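Side-chain contacts in ferredoxin CarAc (Pseudomonas resinovorans, PDB 7BUH), which carries electrons as the Rieske-type [2Fe-2S] ferredoxin of carbazole 1,9a-dioxygenase, from the reductase CarAd to the terminal oxygenase CarAa: residues 4-9 and 22-27; 39-44 and 100-105. All coordinates share one frame; numbering follows the deposited sequence.

Contact 1. Residues 4-9 and 22-27; sequences IWLKVC and VNRVGA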
loop_
_atom_site.group_PDB
_atom_site.type_symbol
_atom_site.label_atom_id
_atom_site.label_comp_id
_atom_site.label_asym_id
_atom_site.label_seq_id
_atom_site.Cartn_x
_atom_site.Cartn_y
_atom_site.Cartn_z
ATOM N N ILE A 4 -5.261 13.067 8.249
ATOM C CA ILE A 4 -6.079 12.437 7.156
ATOM C C ILE A 4 -6.069 10.912 7.287
ATOM O O ILE A 4 -4.983 10.306 7.266
ATOM C CB ILE A 4 -5.625 12.838 5.737
ATOM C CG1 ILE A 4 -5.619 14.351 5.517
ATOM C CG2 ILE A 4 -6.485 12.146 4.691
ATOM C CD1 ILE A 4 -4.816 14.764 4.284
ATOM N N TRP A 5 -7.253 10.318 7.364
ATOM C CA TRP A 5 -7.480 8.850 7.386
ATOM C C TRP A 5 -8.512 8.528 6.328
ATOM O O TRP A 5 -9.505 9.279 6.224
ATOM C CB TRP A 5 -7.913 8.424 8.781
ATOM C CG TRP A 5 -6.799 8.563 9.761
ATOM C CD1 TRP A 5 -6.491 9.603 10.593
ATOM C CD2 TRP A 5 -5.799 7.558 9.983
ATOM N NE1 TRP A 5 -5.339 9.322 11.294
ATOM C CE2 TRP A 5 -4.893 8.073 10.936
ATOM C CE3 TRP A 5 -5.570 6.301 9.415
ATOM C CZ2 TRP A 5 -3.815 7.325 11.395
ATOM C CZ3 TRP A 5 -4.489 5.569 9.858
ATOM C CH2 TRP A 5 -3.630 6.074 10.833
ATOM N N LEU A 6 -8.260 7.495 5.526
ATOM C CA LEU A 6 -9.167 7.081 4.443
ATOM C C LEU A 6 -9.848 5.771 4.830
ATOM O O LEU A 6 -9.138 4.791 5.109
ATOM C CB LEU A 6 -8.359 6.906 3.159
ATOM C CG LEU A 6 -7.553 8.109 2.709
ATOM C CD1 LEU A 6 -6.924 7.803 1.377
ATOM C CD2 LEU A 6 -8.404 9.388 2.635
ATOM N N LYS A 7 -11.170 5.752 4.860
ATOM C CA LYS A 7 -11.915 4.545 5.239
ATOM C C LYS A 7 -11.845 3.591 4.050
ATOM O O LYS A 7 -12.172 3.991 2.900
ATOM C CB LYS A 7 -13.336 4.861 5.690
ATOM C CG LYS A 7 -14.183 3.621 5.967
ATOM C CD LYS A 7 -15.588 3.963 6.431
ATOM C CE LYS A 7 -15.583 4.611 7.794
ATOM N NZ LYS A 7 -16.934 5.049 8.234
ATOM N N VAL A 8 -11.422 2.359 4.307
ATOM C CA VAL A 8 -11.254 1.328 3.247
ATOM C C VAL A 8 -12.458 0.401 3.258
ATOM O O VAL A 8 -13.191 0.327 2.228
ATOM C CB VAL A 8 -9.924 0.590 3.456
ATOM C CG1 VAL A 8 -9.646 -0.440 2.381
ATOM C CG2 VAL A 8 -8.813 1.606 3.524
ATOM N N CYS A 9 -12.656 -0.340 4.339
ATOM C CA CYS A 9 -13.702 -1.385 4.415
ATOM C C CYS A 9 -13.732 -1.925 5.831
ATOM O O CYS A 9 -12.862 -1.576 6.587
ATOM C CB CYS A 9 -13.409 -2.546 3.476
ATOM S SG CYS A 9 -11.771 -3.285 3.725
ATOM N N VAL A 22 -6.934 1.491 -2.887
ATOM C CA VAL A 22 -7.555 2.732 -2.371
ATOM C C VAL A 22 -7.208 3.878 -3.321
ATOM O O VAL A 22 -6.017 4.263 -3.445
ATOM C CB VAL A 22 -7.111 3.035 -0.935
ATOM C CG1 VAL A 22 -7.717 4.335 -0.478
ATOM C CG2 VAL A 22 -7.441 1.886 0.007
ATOM N N ASN A 23 -8.226 4.428 -3.994
ATOM C CA ASN A 23 -7.984 5.558 -4.924
ATOM C C ASN A 23 -8.108 6.877 -4.153
ATOM O O ASN A 23 -8.957 6.964 -3.232
ATOM C CB ASN A 23 -8.909 5.466 -6.127
ATOM C CG ASN A 23 -8.731 4.169 -6.872
ATOM O OD1 ASN A 23 -7.742 3.987 -7.588
ATOM N ND2 ASN A 23 -9.646 3.248 -6.649
ATOM N N ARG A 24 -7.258 7.839 -4.486
ATOM C CA ARG A 24 -7.233 9.188 -3.866
ATOM C C ARG A 24 -7.388 10.234 -4.973
ATOM O O ARG A 24 -6.482 10.367 -5.825
ATOM C CB ARG A 24 -5.930 9.407 -3.109
ATOM C CG ARG A 24 -5.689 8.386 -2.003
ATOM C CD ARG A 24 -4.512 8.789 -1.172
ATOM N NE ARG A 24 -3.287 8.607 -1.918
ATOM C CZ ARG A 24 -2.112 9.158 -1.622
ATOM N NH1 ARG A 24 -1.989 9.980 -0.599
ATOM N NH2 ARG A 24 -1.053 8.904 -2.370
ATOM N N VAL A 25 -8.506 10.945 -4.949
ATOM C CA VAL A 25 -8.800 12.043 -5.914
ATOM C C VAL A 25 -7.530 12.890 -6.038
ATOM O O VAL A 25 -7.078 13.396 -5.005
ATOM C CB VAL A 25 -10.035 12.855 -5.467
ATOM C CG1 VAL A 25 -11.327 12.128 -5.834
ATOM C CG2 VAL A 25 -10.006 13.180 -3.973
ATOM N N GLY A 26 -6.914 12.902 -7.228
ATOM C CA GLY A 26 -5.761 13.752 -7.591
ATOM C C GLY A 26 -4.446 13.331 -6.949
ATOM O O GLY A 26 -3.483 14.145 -6.964
ATOM N N ALA A 27 -4.363 12.113 -6.394
ATOM C CA ALA A 27 -3.115 11.579 -5.811
ATOM C C ALA A 27 -2.958 10.101 -6.204
ATOM O O ALA A 27 -3.865 9.511 -6.851
ATOM C CB ALA A 27 -3.065 11.790 -4.313
#

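Contact 2. Residues 39-44 and 100-105; sequences FYATED and VYVAGE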
loop_
_atom_site.group_PDB
_atom_site.type_symbol
_atom_site.label_atom_id
_atom_site.label_comp_id
_atom_site.label_asym_id
_atom_site.label_seq_id
_atom_site.Cartn_x
_atom_site.Cartn_y
_atom_site.Cartn_z
ATOM N N PHE A 39 -2.535 -5.481 9.174
ATOM C CA PHE A 39 -2.806 -4.629 7.991
ATOM C C PHE A 39 -1.618 -3.715 7.741
ATOM O O PHE A 39 -1.094 -3.133 8.707
ATOM C CB PHE A 39 -4.088 -3.820 8.203
ATOM C CG PHE A 39 -5.322 -4.672 8.291
ATOM C CD1 PHE A 39 -5.737 -5.196 9.513
ATOM C CD2 PHE A 39 -6.044 -4.966 7.138
ATOM C CE1 PHE A 39 -6.886 -5.983 9.578
ATOM C CE2 PHE A 39 -7.202 -5.728 7.212
ATOM C CZ PHE A 39 -7.591 -6.257 8.434
ATOM N N TYR A 40 -1.238 -3.562 6.468
ATOM C CA TYR A 40 -0.124 -2.696 6.007
ATOM C C TYR A 40 -0.606 -1.976 4.750
ATOM O O TYR A 40 -1.594 -2.418 4.116
ATOM C CB TYR A 40 1.143 -3.524 5.760
ATOM C CG TYR A 40 1.609 -4.202 7.015
ATOM C CD1 TYR A 40 2.293 -3.478 7.994
ATOM C CD2 TYR A 40 1.246 -5.510 7.303
ATOM C CE1 TYR A 40 2.666 -4.065 9.198
ATOM C CE2 TYR A 40 1.627 -6.109 8.496
ATOM C CZ TYR A 40 2.334 -5.384 9.444
ATOM O OH TYR A 40 2.662 -5.948 10.643
ATOM N N ALA A 41 0.055 -0.893 4.403
ATOM C CA ALA A 41 -0.285 -0.143 3.185
ATOM C C ALA A 41 0.980 0.405 2.548
ATOM O O ALA A 41 1.891 0.835 3.273
ATOM C CB ALA A 41 -1.250 0.970 3.499
ATOM N N THR A 42 1.000 0.419 1.233
ATOM C CA THR A 42 2.047 1.097 0.446
ATOM C C THR A 42 1.380 1.898 -0.667
ATOM O O THR A 42 0.184 1.757 -0.863
ATOM C CB THR A 42 3.008 0.059 -0.156
ATOM O OG1 THR A 42 2.335 -0.777 -1.107
ATOM C CG2 THR A 42 3.668 -0.833 0.872
ATOM N N GLU A 43 2.171 2.631 -1.445
ATOM C CA GLU A 43 1.785 3.019 -2.805
ATOM C C GLU A 43 1.335 1.749 -3.542
ATOM O O GLU A 43 1.938 0.663 -3.351
ATOM C CB GLU A 43 2.953 3.671 -3.548
ATOM C CG GLU A 43 3.287 5.038 -3.020
ATOM C CD GLU A 43 4.727 5.510 -3.227
ATOM O OE1 GLU A 43 5.607 4.762 -3.815
ATOM O OE2 GLU A 43 4.979 6.657 -2.765
ATOM N N ASP A 44 0.298 1.854 -4.357
ATOM C CA ASP A 44 -0.181 0.721 -5.190
ATOM C C ASP A 44 0.725 0.526 -6.416
ATOM O O ASP A 44 0.786 -0.619 -6.961
ATOM C CB ASP A 44 -1.603 0.987 -5.672
ATOM C CG ASP A 44 -2.177 -0.147 -6.508
ATOM O OD1 ASP A 44 -2.297 -1.260 -5.953
ATOM O OD2 ASP A 44 -2.515 0.110 -7.689
ATOM N N VAL A 100 -11.175 -0.632 8.586
ATOM C CA VAL A 100 -9.761 -0.391 8.180
ATOM C C VAL A 100 -9.650 1.034 7.622
ATOM O O VAL A 100 -10.446 1.404 6.717
ATOM C CB VAL A 100 -9.326 -1.420 7.123
ATOM C CG1 VAL A 100 -7.906 -1.118 6.679
ATOM C CG2 VAL A 100 -9.474 -2.834 7.682
ATOM N N TYR A 101 -8.724 1.797 8.162
ATOM C CA TYR A 101 -8.371 3.142 7.668
ATOM C C TYR A 101 -6.903 3.179 7.307
ATOM O O TYR A 101 -6.050 2.716 8.092
ATOM C CB TYR A 101 -8.639 4.204 8.733
ATOM C CG TYR A 101 -10.093 4.388 9.052
ATOM C CD1 TYR A 101 -10.748 3.475 9.865
ATOM C CD2 TYR A 101 -10.798 5.498 8.624
ATOM C CE1 TYR A 101 -12.089 3.619 10.183
ATOM C CE2 TYR A 101 -12.146 5.663 8.935
ATOM C CZ TYR A 101 -12.792 4.722 9.740
ATOM O OH TYR A 101 -14.108 4.845 10.113
ATOM N N VAL A 102 -6.612 3.810 6.178
ATOM C CA VAL A 102 -5.209 4.076 5.791
ATOM C C VAL A 102 -4.934 5.576 5.877
ATOM O O VAL A 102 -5.760 6.366 5.450
ATOM C CB VAL A 102 -4.871 3.431 4.428
ATOM C CG1 VAL A 102 -5.706 3.941 3.266
ATOM C CG2 VAL A 102 -3.401 3.608 4.128
ATOM N N ALA A 103 -3.793 5.940 6.433
ATOM C CA ALA A 103 -3.359 7.341 6.524
ATOM C C ALA A 103 -3.277 7.895 5.101
ATOM O O ALA A 103 -2.947 7.119 4.131
ATOM C CB ALA A 103 -2.070 7.453 7.267
ATOM N N GLY A 104 -3.713 9.140 4.951
ATOM C CA GLY A 104 -3.737 9.845 3.666
ATOM C C GLY A 104 -2.371 10.422 3.417
ATOM O O GLY A 104 -2.199 10.937 2.299
ATOM N N GLU A 105 -1.490 10.327 4.438
ATOM C CA GLU A 105 -0.082 10.829 4.456
ATOM C C GLU A 105 0.059 11.931 3.391
ATOM O O GLU A 105 1.131 11.976 2.720
ATOM C CB GLU A 105 0.908 9.646 4.366
ATOM C CG GLU A 105 2.240 9.918 3.652
ATOM C CD GLU A 105 3.307 8.831 3.723
ATOM O OE1 GLU A 105 3.929 8.527 2.683
ATOM O OE2 GLU A 105 3.549 8.314 4.825
#

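Contact 1. Residues 4-9 and 22-27
Val22 meets two residues of 4-9 at once, each with a different methyl. Its CG1, anti to the backbone N (chi1 177°), stands 4.0 Å from CD1 of Leu6, while its CG2 lies 3.8 Å from CG2 of Val8. The two valines cross at roughly a right angle, and Val22 CG2 lies against both methyls of Val8, with Val8 CG1 4.0 Å away. Leu6 reaches over with a single branch. Its chi2 of -175° extends CD1 straight on from CA, carrying this methyl past Val22 onto the aliphatic part of Arg24, where it touches CG at 3.6 Å and CD at the same distance. Strands 5-10 and 18-24 are the two outermost strands of the six-stranded antiparallel sheet of the Rieske domain. The sheet curls like an incomplete barrel until these edges face each other, and their short segments run roughly antiparallel, at 146°, with axes 8.8 Å apart at closest approach. Side chains therefore bridge the gap, whereas the backbones are paired with other strands: Leu6 and Val8 with Val102 and Val100, Val22 with Leu30. Val8 and Cys9 both bond to Val100, and the backbone of Val8 departs from extended geometry, consistent with a classic beta bulge. Arg24 offers carbon to Leu6 and keeps its charged end elsewhere. A bend at chi3 brings the guanidinium alongside Ala27, whose CB lies 3.8 Å above its plane, over its centre; NE bonds to the carbonyl O of Ala28, just past the turn. That turn, type II from Arg24 to Ala27, is closed by Ala27 N on Arg24 O at 2.8 Å, with Gly26 taking the positive phi.

Contact 2. Residues 39-44 and 100-105
Thr42 OG1 is held twice: it donates to the carbonyl O of the next residue, Glu43, at 2.7 Å, and is hydrogen-bonded to the hydroxyl of Tyr33 on the adjoining strand. The first bond comes from above the Glu43 carbonyl plane, 40° out of it. Thr42 faces away from 100-105, whereas Phe39 and Ala41, alternating with it along the strand, turn their side chains toward that segment. CG2 of Val100 sits over one face of the Phe39 ring in a CH-pi contact, 4.1 Å from the centroid and displaced toward the rim, so that CE2 of Phe39 is its nearest ring atom at 3.7 Å. Two residues further on, CB of Ala41 presses against CG2 of Val102 at 3.5 Å, tighter than usual for two carbons. Val102 directs this methyl there by holding CG2 anti to its backbone N, leaving CG1 between N and the carbonyl carbon (chi1 61°). Val93, on the intervening strand 90-96, touches both Phe39 and Ala41. Such packing between strands that are next but one in a sheet reflects strong curvature, as in the hydrophobic interior of the barrel-like beta fold of Rieske proteins.

In the fold
Both contacts belong to the six-stranded antiparallel sheet, with centres 8 Å apart, and they follow one another along the chain: contact 1 is complete before contact 2 begins. Strands 5-10 and 99-103 are neighbours in the sheet, so the first strand of contact 1 lies directly beside the second strand of contact 2. Contact 1 brings the two sheet edges together, and contact 2 packs two inner strands across the one between them, consistent with one sheet curled round a shared core. The smaller four-stranded sheet and the ligands of the [2Fe-2S] cluster come between residues 39-44 and 100-105 in sequence, and both contacts lie away from that electron-carrying site.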